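Local coordinates for TRAP dicarboxylate transporter, DctP subunit (Sulfurospirillum deleyianum, PDB 4OVS), which probably binds dicarboxylates such as succinate in the periplasm and hands them to a TRAP transporter for uptake, at residues A[27-31]-A[83-88]; A[98-104]-A[128-132]; A[137-143]-A[236-242]. All coordinates share one frame; numbering follows the deposited sequence.

Interaction 1: residues A[27-31]-A[83-88]; sequences TIKVT and NAHIAM
V30 and I86 form a parallel beta bridge, their CA atoms 4.6 Å apart, which sets strand 27-31 beside the short strand 86-87 in the mixed sheet of this two-lobed solute-binding fold. T31 N donates to I86 O at 3.0 Å. K29 O is gripped twice, firmly by H85 N (3.0 Å) and weakly by I86 N.

One step back, a side chain replaces the backbone. H85 ND1 accepts the amide of K29 N at 3.0 Å, tilted 35° from the ring plane, while I28 CA sits at the ring edge. As the acceptor here, ND1 carries no proton, and the imidazole also stacks with the ring of F244. The K29 chain passes the same ring, CG beside CE1, and its CE reaches N83 O.

On the face shared by V30 and I86, V30 CG2 packs on I86 CB. V30 CG1 meets the methyl CE of selenomethionine M88 at 3.7 Å, the two side chains crossing at about a right angle. F47 of helix 39-54 covers V30 and I86. Past the bridge one water joins the two segments, donating to T31 O (2.7 Å) and accepting from M88 N (2.9 Å).

Interaction 2: residues A[98-104]-A[128-132]; sequences VPEMQLF and LKDKV
L128 carries most of the apolar part of this contact, spreading its two methyls over the 3-10 turn at 99-101 and the residues that follow it. Its CD1 meets F104 CZ at 3.3 Å, the two side chains coming from opposite directions, and also touches L103 CD2. Its CD2 lies against E100 CB at 3.7 Å, and its CB faces the selenium of M101. The chi2 of L128, 147°, is away from the usual staggered values, which suggests some strain in fitting both methyls between these neighbours.

A second apolar group lies one helical turn on. M101, bent at both chi2 and chi3, curls so that its CE presses on V132 CG2 at 3.4 Å, tighter than an ordinary methyl contact. V98 forks over the helix: CG2 reaches V132 CG2 at 4.1 Å, and CG1 lies 3.9 Å from K131 CB. F91 and F94 from the preceding loop extend this apolar layer, touching M101 and V132 respectively.

The single polar link is a salt bridge at the margin. E100 turns at chi2 (87°) and K131 at its last torsion, bringing K131 NZ to 3.3 Å from E100 OE1. The bond is long, and the amine comes from above the carboxylate plane, 68° out of it, so it is poorly directed. An alanine in place of E100 would keep the CB that touches L128, but K131 would probably be left without its charged mate here and its amine free to turn.

Adhesion of helix 123-134 to the 98-104 loop therefore rests mainly on close-fitting hydrocarbon and selenium, with the ion pair adding probably modest, mostly electrostatic attraction.

Interaction 3: residues A[137-143]-A[236-242]; sequences FVALDYW and YLVIMSE
W143 receives V238 CG2 over one face of its indole, 3.6 Å from the centroid of the five-membered ring and 11° off the normal, a close CH-pi contact; NE1 bonds to T264 OG1. Y142 is met likewise: L237 CD1 lies over one face, 4.2 Å from the ring centroid and 20° off the normal, while Y236 O approaches the edge. Its hydroxyl bonds to G125 O. F137 has I239 CD1 over a face, 3.9 Å from F137 CD1, and M240 O near its edge. The methyl gets there because CG1 of I239 takes the crowded position between backbone N and carbonyl (chi1 54°).

Six backbone bonds join the strands. V138 and M240 exchange a pair, with M240 N to V138 O at 2.8 Å, and W143 and Y236 exchange another, with Y236 N to W143 O at 2.9 Å. Between them the register slips by one residue: L140 N donates to V238 O at 2.8 Å, yet V238 N donates to D141 O at 3.0 Å. V238 thus faces two residues, the evidence for a beta bulge.

A139, Y142, L237 and I239 share one face of the sheet, where helices 123-134 and 75-81 pack. V138, W143, Y236 and M240 lie on the other; near it L140 CD1 touches M240 CG at 3.8 Å and M260 of helix 253-289 covers L140, W143 and V238.

At the Y236 end of these segments lies the ligand site: Y236 OH bonds to succinate, near K40 and N213. An antiparallel pair with a bulge, sandwiched between helices and carrying a ligand-binding tyrosine, is consistent with the central sheet of a TRAP-type periplasmic binding protein.

In the fold
From the N terminus, interaction 1 closes first, bringing strand 86-87 back to strand 26-31 after an excursion through helices 39-54 and 75-81. Interaction 2 follows, closing the short loop between 98-104 and helix 123-134. Interaction 3 closes the longest one, returning strand 233-241 to strand 137-152. The three loops run in series; none nests or crosses. In space, however, interactions 1 and 3 are neighbours in one sheet, since H85 O with S241 N (2.8 Å) and A87 N with I239 O (2.9 Å) are probable hydrogen bonds. Helix 123-134 links interactions 2 and 3, with K129 NZ bonded to L140 O. Interactions 1 and 2 do not touch.

Interaction 1: residues A[27-31]-A[83-88]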
loop_
_atom_site.group_PDB
_atom_site.type_symbol
_atom_site.label_atom_id
_atom_site.label_comp_id
_atom_site.label_asym_id
_atom_site.label_seq_id
_atom_site.Cartn_x
_atom_site.Cartn_y
_atom_site.Cartn_z
ATOM N N THR A 27 0.070 15.609 -22.624
ATOM C CA THR A 27 -0.234 15.583 -21.211
ATOM C C THR A 27 -0.349 14.130 -20.739
ATOM O O THR A 27 -0.753 13.260 -21.495
ATOM C CB THR A 27 -1.561 16.334 -20.899
ATOM O OG1 THR A 27 -2.614 15.746 -21.659
ATOM C CG2 THR A 27 -1.506 17.817 -21.300
ATOM N N ILE A 28 -0.035 13.892 -19.468
ATOM C CA ILE A 28 -0.103 12.568 -18.820
ATOM C C ILE A 28 -0.873 12.708 -17.485
ATOM O O ILE A 28 -0.585 13.631 -16.708
ATOM C CB ILE A 28 1.331 11.997 -18.478
ATOM C CG1 ILE A 28 2.135 11.714 -19.739
ATOM C CG2 ILE A 28 1.224 10.683 -17.660
ATOM C CD1 ILE A 28 3.554 11.208 -19.482
ATOM N N LYS A 29 -1.810 11.789 -17.218
ATOM C CA LYS A 29 -2.702 11.854 -16.077
ATOM C C LYS A 29 -2.328 10.702 -15.177
ATOM O O LYS A 29 -2.462 9.535 -15.566
ATOM C CB LYS A 29 -4.171 11.733 -16.523
ATOM C CG LYS A 29 -4.518 12.696 -17.635
ATOM C CD LYS A 29 -5.993 12.948 -17.761
ATOM C CE LYS A 29 -6.711 11.913 -18.595
ATOM N NZ LYS A 29 -8.170 12.291 -18.736
ATOM N N VAL A 30 -1.863 11.053 -13.985
ATOM C CA VAL A 30 -1.558 10.103 -12.909
ATOM C C VAL A 30 -2.699 10.098 -11.894
ATOM O O VAL A 30 -3.213 11.155 -11.534
ATOM C CB VAL A 30 -0.272 10.492 -12.125
ATOM C CG1 VAL A 30 -0.054 9.484 -11.080
ATOM C CG2 VAL A 30 0.954 10.571 -13.022
ATOM N N THR A 31 -3.084 8.917 -11.417
ATOM C CA THR A 31 -4.210 8.810 -10.521
ATOM C C THR A 31 -3.799 7.949 -9.360
ATOM O O THR A 31 -3.224 6.924 -9.566
ATOM C CB THR A 31 -5.439 8.207 -11.236
ATOM O OG1 THR A 31 -6.546 8.131 -10.351
ATOM C CG2 THR A 31 -5.163 6.775 -11.800
ATOM N N ASN A 83 -8.076 6.028 -20.110
ATOM C CA ASN A 83 -8.629 7.227 -19.439
ATOM C C ASN A 83 -7.748 7.727 -18.273
ATOM O O ASN A 83 -7.868 8.856 -17.795
ATOM C CB ASN A 83 -10.035 6.913 -18.966
ATOM C CG ASN A 83 -10.948 6.576 -20.111
ATOM O OD1 ASN A 83 -10.894 7.214 -21.152
ATOM N ND2 ASN A 83 -11.766 5.553 -19.941
ATOM N N ALA A 84 -6.867 6.870 -17.812
ATOM C CA ALA A 84 -5.804 7.291 -16.921
ATOM C C ALA A 84 -4.573 6.580 -17.451
ATOM O O ALA A 84 -4.687 5.581 -18.169
ATOM C CB ALA A 84 -6.118 6.899 -15.484
ATOM N N HIS A 85 -3.404 7.106 -17.125
ATOM C CA HIS A 85 -2.188 6.681 -17.760
ATOM C C HIS A 85 -1.235 5.995 -16.816
ATOM O O HIS A 85 -0.557 5.055 -17.192
ATOM C CB HIS A 85 -1.536 7.909 -18.376
ATOM C CG HIS A 85 -2.439 8.636 -19.310
ATOM N ND1 HIS A 85 -2.335 9.985 -19.558
ATOM C CD2 HIS A 85 -3.448 8.187 -20.094
ATOM C CE1 HIS A 85 -3.237 10.338 -20.461
ATOM N NE2 HIS A 85 -3.918 9.264 -20.804
ATOM N N ILE A 86 -1.153 6.496 -15.592
ATOM C CA ILE A 86 -0.174 6.011 -14.618
ATOM C C ILE A 86 -0.846 5.880 -13.263
ATOM O O ILE A 86 -1.607 6.748 -12.839
ATOM C CB ILE A 86 1.077 6.928 -14.539
ATOM C CG1 ILE A 86 1.769 6.986 -15.888
ATOM C CG2 ILE A 86 2.089 6.380 -13.549
ATOM C CD1 ILE A 86 3.019 7.748 -15.951
ATOM N N ALA A 87 -0.633 4.741 -12.627
ATOM C CA ALA A 87 -1.130 4.492 -11.304
ATOM C C ALA A 87 -0.052 3.843 -10.393
ATOM O O ALA A 87 1.022 3.404 -10.868
ATOM C CB ALA A 87 -2.355 3.668 -11.356
HETATM N N MSE A 88 -0.316 3.808 -9.085
HETATM C CA MSE A 88 0.603 3.174 -8.134
HETATM C C MSE A 88 -0.108 2.360 -7.059
HETATM O O MSE A 88 0.001 2.654 -5.866
HETATM C CB MSE A 88 1.494 4.205 -7.510
HETATM C CG MSE A 88 2.310 5.018 -8.455
HETATM SE SE MSE A 88 1.380 6.693 -8.920
HETATM C CE MSE A 88 2.847 7.596 -9.766
HETATM O O HOH W 1 -3.002 4.592 -8.182
#

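Interaction 2: residues A[98-104]-A[128-132]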
loop_
_atom_site.group_PDB
_atom_site.type_symbol
_atom_site.label_atom_id
_atom_site.label_comp_id
_atom_site.label_asym_id
_atom_site.label_seq_id
_atom_site.Cartn_x
_atom_site.Cartn_y
_atom_site.Cartn_z
ATOM N N VAL A 98 -3.699 -10.957 -10.444
ATOM C CA VAL A 98 -2.529 -11.792 -10.160
ATOM C C VAL A 98 -2.554 -12.303 -8.734
ATOM O O VAL A 98 -1.970 -11.677 -7.828
ATOM C CB VAL A 98 -1.216 -11.034 -10.341
ATOM C CG1 VAL A 98 -0.036 -11.939 -9.990
ATOM C CG2 VAL A 98 -1.087 -10.504 -11.769
ATOM N N PRO A 99 -3.238 -13.433 -8.518
ATOM C CA PRO A 99 -3.380 -14.033 -7.191
ATOM C C PRO A 99 -2.087 -14.095 -6.407
ATOM O O PRO A 99 -2.102 -13.867 -5.183
ATOM C CB PRO A 99 -3.900 -15.430 -7.497
ATOM C CG PRO A 99 -4.704 -15.258 -8.747
ATOM C CD PRO A 99 -4.081 -14.108 -9.517
ATOM N N GLU A 100 -0.977 -14.348 -7.088
ATOM C CA GLU A 100 0.302 -14.549 -6.405
ATOM C C GLU A 100 0.798 -13.290 -5.691
ATOM O O GLU A 100 1.624 -13.371 -4.783
ATOM C CB GLU A 100 1.387 -15.061 -7.382
ATOM C CG GLU A 100 1.106 -16.427 -7.979
ATOM C CD GLU A 100 0.264 -16.354 -9.241
ATOM O OE1 GLU A 100 0.362 -17.257 -10.108
ATOM O OE2 GLU A 100 -0.508 -15.386 -9.365
HETATM N N MSE A 101 0.319 -12.128 -6.112
HETATM C CA MSE A 101 0.741 -10.896 -5.459
HETATM C C MSE A 101 0.329 -10.928 -3.985
HETATM O O MSE A 101 0.822 -10.143 -3.176
HETATM C CB MSE A 101 0.136 -9.686 -6.142
HETATM C CG MSE A 101 0.759 -8.367 -5.707
HETATM SE SE MSE A 101 2.522 -8.045 -6.470
HETATM C CE MSE A 101 1.931 -7.844 -8.299
ATOM N N GLN A 102 -0.566 -11.845 -3.618
ATOM C CA GLN A 102 -0.942 -11.979 -2.206
ATOM C C GLN A 102 0.229 -12.401 -1.337
ATOM O O GLN A 102 0.169 -12.307 -0.106
ATOM C CB GLN A 102 -2.094 -12.959 -2.030
ATOM C CG GLN A 102 -3.374 -12.422 -2.520
ATOM C CD GLN A 102 -4.488 -13.414 -2.356
ATOM O OE1 GLN A 102 -5.357 -13.255 -1.494
ATOM N NE2 GLN A 102 -4.478 -14.454 -3.190
ATOM N N LEU A 103 1.292 -12.888 -1.960
ATOM C CA LEU A 103 2.513 -13.196 -1.231
ATOM C C LEU A 103 2.948 -12.038 -0.295
ATOM O O LEU A 103 3.257 -12.256 0.851
ATOM C CB LEU A 103 3.627 -13.502 -2.221
ATOM C CG LEU A 103 5.057 -13.643 -1.720
ATOM C CD1 LEU A 103 5.266 -14.899 -0.892
ATOM C CD2 LEU A 103 5.917 -13.667 -2.946
ATOM N N PHE A 104 2.943 -10.824 -0.800
ATOM C CA PHE A 104 3.442 -9.668 -0.069
ATOM C C PHE A 104 2.461 -9.162 1.041
ATOM O O PHE A 104 2.819 -8.331 1.868
ATOM C CB PHE A 104 3.697 -8.532 -1.054
ATOM C CG PHE A 104 4.709 -8.841 -2.127
ATOM C CD1 PHE A 104 5.661 -9.834 -1.962
ATOM C CD2 PHE A 104 4.728 -8.100 -3.305
ATOM C CE1 PHE A 104 6.609 -10.094 -2.941
ATOM C CE2 PHE A 104 5.684 -8.366 -4.307
ATOM C CZ PHE A 104 6.619 -9.348 -4.116
ATOM N N LEU A 128 6.889 -11.430 -10.008
ATOM C CA LEU A 128 5.549 -10.820 -9.875
ATOM C C LEU A 128 5.336 -9.647 -10.851
ATOM O O LEU A 128 4.259 -9.490 -11.390
ATOM C CB LEU A 128 5.272 -10.418 -8.440
ATOM C CG LEU A 128 5.151 -11.734 -7.676
ATOM C CD1 LEU A 128 5.659 -11.578 -6.303
ATOM C CD2 LEU A 128 3.746 -12.249 -7.661
ATOM N N LYS A 129 6.358 -8.842 -11.101
ATOM C CA LYS A 129 6.249 -7.839 -12.165
ATOM C C LYS A 129 5.849 -8.519 -13.484
ATOM O O LYS A 129 4.998 -8.046 -14.227
ATOM C CB LYS A 129 7.593 -7.121 -12.397
ATOM C CG LYS A 129 8.047 -6.181 -11.315
ATOM C CD LYS A 129 9.199 -5.334 -11.804
ATOM C CE LYS A 129 9.726 -4.471 -10.704
ATOM N NZ LYS A 129 10.822 -3.542 -11.148
ATOM N N ASP A 130 6.515 -9.620 -13.790
ATOM C CA ASP A 130 6.323 -10.247 -15.091
ATOM C C ASP A 130 4.877 -10.715 -15.252
ATOM O O ASP A 130 4.295 -10.655 -16.339
ATOM C CB ASP A 130 7.307 -11.405 -15.294
ATOM C CG ASP A 130 8.736 -10.924 -15.549
ATOM O OD1 ASP A 130 8.979 -9.696 -15.708
ATOM O OD2 ASP A 130 9.633 -11.797 -15.625
ATOM N N LYS A 131 4.295 -11.163 -14.157
ATOM C CA LYS A 131 2.898 -11.607 -14.159
ATOM C C LYS A 131 1.926 -10.461 -14.432
ATOM O O LYS A 131 0.933 -10.626 -15.117
ATOM C CB LYS A 131 2.564 -12.274 -12.823
ATOM C CG LYS A 131 3.347 -13.569 -12.610
ATOM C CD LYS A 131 2.891 -14.334 -11.371
ATOM C CE LYS A 131 3.656 -15.627 -11.202
ATOM N NZ LYS A 131 2.995 -16.709 -11.952
ATOM N N VAL A 132 2.219 -9.305 -13.865
ATOM C CA VAL A 132 1.396 -8.119 -14.052
ATOM C C VAL A 132 1.542 -7.670 -15.494
ATOM O O VAL A 132 0.574 -7.294 -16.144
ATOM C CB VAL A 132 1.859 -7.002 -13.095
ATOM C CG1 VAL A 132 1.135 -5.675 -13.379
ATOM C CG2 VAL A 132 1.648 -7.462 -11.650
#

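Interaction 3: residues A[137-143]-A[236-242]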
loop_
_atom_site.group_PDB
_atom_site.type_symbol
_atom_site.label_atom_id
_atom_site.label_comp_id
_atom_site.label_asym_id
_atom_site.label_seq_id
_atom_site.Cartn_x
_atom_site.Cartn_y
_atom_site.Cartn_z
ATOM N N PHE A 137 -0.627 -4.606 -18.343
ATOM C CA PHE A 137 -0.141 -3.330 -17.814
ATOM C C PHE A 137 1.340 -3.226 -18.040
ATOM O O PHE A 137 2.020 -4.232 -18.184
ATOM C CB PHE A 137 -0.424 -3.205 -16.311
ATOM C CG PHE A 137 -1.877 -3.193 -15.986
ATOM C CD1 PHE A 137 -2.623 -2.058 -16.198
ATOM C CD2 PHE A 137 -2.513 -4.332 -15.513
ATOM C CE1 PHE A 137 -3.968 -2.044 -15.920
ATOM C CE2 PHE A 137 -3.848 -4.324 -15.248
ATOM C CZ PHE A 137 -4.583 -3.173 -15.443
ATOM N N VAL A 138 1.860 -2.012 -18.084
ATOM C CA VAL A 138 3.293 -1.853 -18.100
ATOM C C VAL A 138 3.739 -1.694 -16.646
ATOM O O VAL A 138 3.434 -0.696 -16.011
ATOM C CB VAL A 138 3.701 -0.616 -18.856
ATOM C CG1 VAL A 138 5.221 -0.578 -19.013
ATOM C CG2 VAL A 138 2.978 -0.569 -20.163
ATOM N N ALA A 139 4.455 -2.693 -16.141
ATOM C CA ALA A 139 4.946 -2.705 -14.771
ATOM C C ALA A 139 6.294 -2.026 -14.683
ATOM O O ALA A 139 7.222 -2.406 -15.383
ATOM C CB ALA A 139 5.078 -4.139 -14.281
ATOM N N LEU A 140 6.425 -1.043 -13.802
ATOM C CA LEU A 140 7.692 -0.365 -13.646
ATOM C C LEU A 140 8.277 -0.770 -12.290
ATOM O O LEU A 140 8.616 -1.932 -12.112
ATOM C CB LEU A 140 7.508 1.144 -13.785
ATOM C CG LEU A 140 7.042 1.686 -15.124
ATOM C CD1 LEU A 140 6.707 3.161 -15.069
ATOM C CD2 LEU A 140 8.092 1.478 -16.132
ATOM N N ASP A 141 8.356 0.148 -11.321
ATOM C CA ASP A 141 9.138 -0.068 -10.095
ATOM C C ASP A 141 8.285 -0.302 -8.838
ATOM O O ASP A 141 7.164 0.116 -8.776
ATOM C CB ASP A 141 9.916 1.196 -9.725
ATOM C CG ASP A 141 11.063 1.491 -10.647
ATOM O OD1 ASP A 141 11.902 0.569 -10.848
ATOM O OD2 ASP A 141 11.132 2.663 -11.144
ATOM N N TYR A 142 8.869 -0.898 -7.808
ATOM C CA TYR A 142 8.220 -0.928 -6.515
ATOM C C TYR A 142 8.537 0.296 -5.669
ATOM O O TYR A 142 9.706 0.745 -5.617
ATOM C CB TYR A 142 8.650 -2.158 -5.739
ATOM C CG TYR A 142 8.237 -3.472 -6.368
ATOM C CD1 TYR A 142 6.941 -3.903 -6.281
ATOM C CD2 TYR A 142 9.149 -4.292 -7.003
ATOM C CE1 TYR A 142 6.541 -5.107 -6.816
ATOM C CE2 TYR A 142 8.751 -5.515 -7.565
ATOM C CZ TYR A 142 7.442 -5.917 -7.456
ATOM O OH TYR A 142 7.007 -7.130 -7.996
ATOM N N TRP A 143 7.480 0.790 -5.007
ATOM C CA TRP A 143 7.506 1.874 -4.011
ATOM C C TRP A 143 7.089 1.368 -2.631
ATOM O O TRP A 143 6.361 0.387 -2.537
ATOM C CB TRP A 143 6.558 2.980 -4.431
ATOM C CG TRP A 143 7.009 3.864 -5.546
ATOM C CD1 TRP A 143 8.050 3.654 -6.400
ATOM C CD2 TRP A 143 6.390 5.081 -5.963
ATOM N NE1 TRP A 143 8.147 4.707 -7.289
ATOM C CE2 TRP A 143 7.138 5.595 -7.038
ATOM C CE3 TRP A 143 5.288 5.826 -5.494
ATOM C CZ2 TRP A 143 6.836 6.817 -7.651
ATOM C CZ3 TRP A 143 5.010 7.020 -6.088
ATOM C CH2 TRP A 143 5.780 7.517 -7.149
ATOM N N TYR A 236 3.686 -0.635 -3.038
ATOM C CA TYR A 236 3.052 -0.332 -4.311
ATOM C C TYR A 236 3.895 -0.811 -5.521
ATOM O O TYR A 236 5.110 -0.911 -5.444
ATOM C CB TYR A 236 2.906 1.178 -4.416
ATOM C CG TYR A 236 2.371 1.883 -3.180
ATOM C CD1 TYR A 236 1.018 1.828 -2.877
ATOM C CD2 TYR A 236 3.203 2.626 -2.332
ATOM C CE1 TYR A 236 0.481 2.463 -1.766
ATOM C CE2 TYR A 236 2.661 3.294 -1.204
ATOM C CZ TYR A 236 1.298 3.212 -0.951
ATOM O OH TYR A 236 0.712 3.793 0.139
ATOM N N LEU A 237 3.227 -1.091 -6.635
ATOM C CA LEU A 237 3.892 -1.339 -7.909
ATOM C C LEU A 237 3.382 -0.272 -8.859
ATOM O O LEU A 237 2.171 -0.118 -9.059
ATOM C CB LEU A 237 3.598 -2.720 -8.445
ATOM C CG LEU A 237 4.129 -2.920 -9.880
ATOM C CD1 LEU A 237 5.640 -2.864 -9.942
ATOM C CD2 LEU A 237 3.633 -4.208 -10.440
ATOM N N VAL A 238 4.288 0.532 -9.372
ATOM C CA VAL A 238 3.923 1.565 -10.348
ATOM C C VAL A 238 3.600 0.859 -11.646
ATOM O O VAL A 238 4.383 0.007 -12.120
ATOM C CB VAL A 238 5.078 2.570 -10.545
ATOM C CG1 VAL A 238 4.751 3.649 -11.580
ATOM C CG2 VAL A 238 5.440 3.220 -9.233
ATOM N N ILE A 239 2.430 1.183 -12.190
ATOM C CA ILE A 239 2.016 0.688 -13.488
ATOM C C ILE A 239 1.545 1.760 -14.449
ATOM O O ILE A 239 1.079 2.822 -14.044
ATOM C CB ILE A 239 0.891 -0.329 -13.412
ATOM C CG1 ILE A 239 -0.278 0.255 -12.615
ATOM C CG2 ILE A 239 1.399 -1.634 -12.805
ATOM C CD1 ILE A 239 -1.500 -0.572 -12.751
HETATM N N MSE A 240 1.648 1.451 -15.737
HETATM C CA MSE A 240 1.176 2.356 -16.764
HETATM C C MSE A 240 0.161 1.678 -17.668
HETATM O O MSE A 240 0.099 0.454 -17.760
HETATM C CB MSE A 240 2.325 2.913 -17.600
HETATM C CG MSE A 240 3.439 3.548 -16.868
HETATM SE SE MSE A 240 4.548 4.720 -18.021
HETATM C CE MSE A 240 5.545 3.344 -19.032
ATOM N N SER A 241 -0.669 2.492 -18.301
ATOM C CA SER A 241 -1.632 1.997 -19.279
ATOM C C SER A 241 -0.870 1.538 -20.522
ATOM O O SER A 241 -0.106 2.296 -21.133
ATOM C CB SER A 241 -2.635 3.082 -19.664
ATOM O OG SER A 241 -3.381 2.692 -20.803
ATOM N N GLU A 242 -1.060 0.283 -20.876
ATOM C CA GLU A 242 -0.429 -0.276 -22.066
ATOM C C GLU A 242 -0.794 0.452 -23.386
ATOM O O GLU A 242 0.064 0.612 -24.274
ATOM C CB GLU A 242 -0.821 -1.749 -22.148
ATOM C CG GLU A 242 -0.127 -2.547 -23.173
ATOM C CD GLU A 242 -0.485 -4.007 -23.024
ATOM O OE1 GLU A 242 0.281 -4.738 -22.346
ATOM O OE2 GLU A 242 -1.551 -4.404 -23.560
HETATM O O HOH W 2 2.994 -5.034 -20.646
#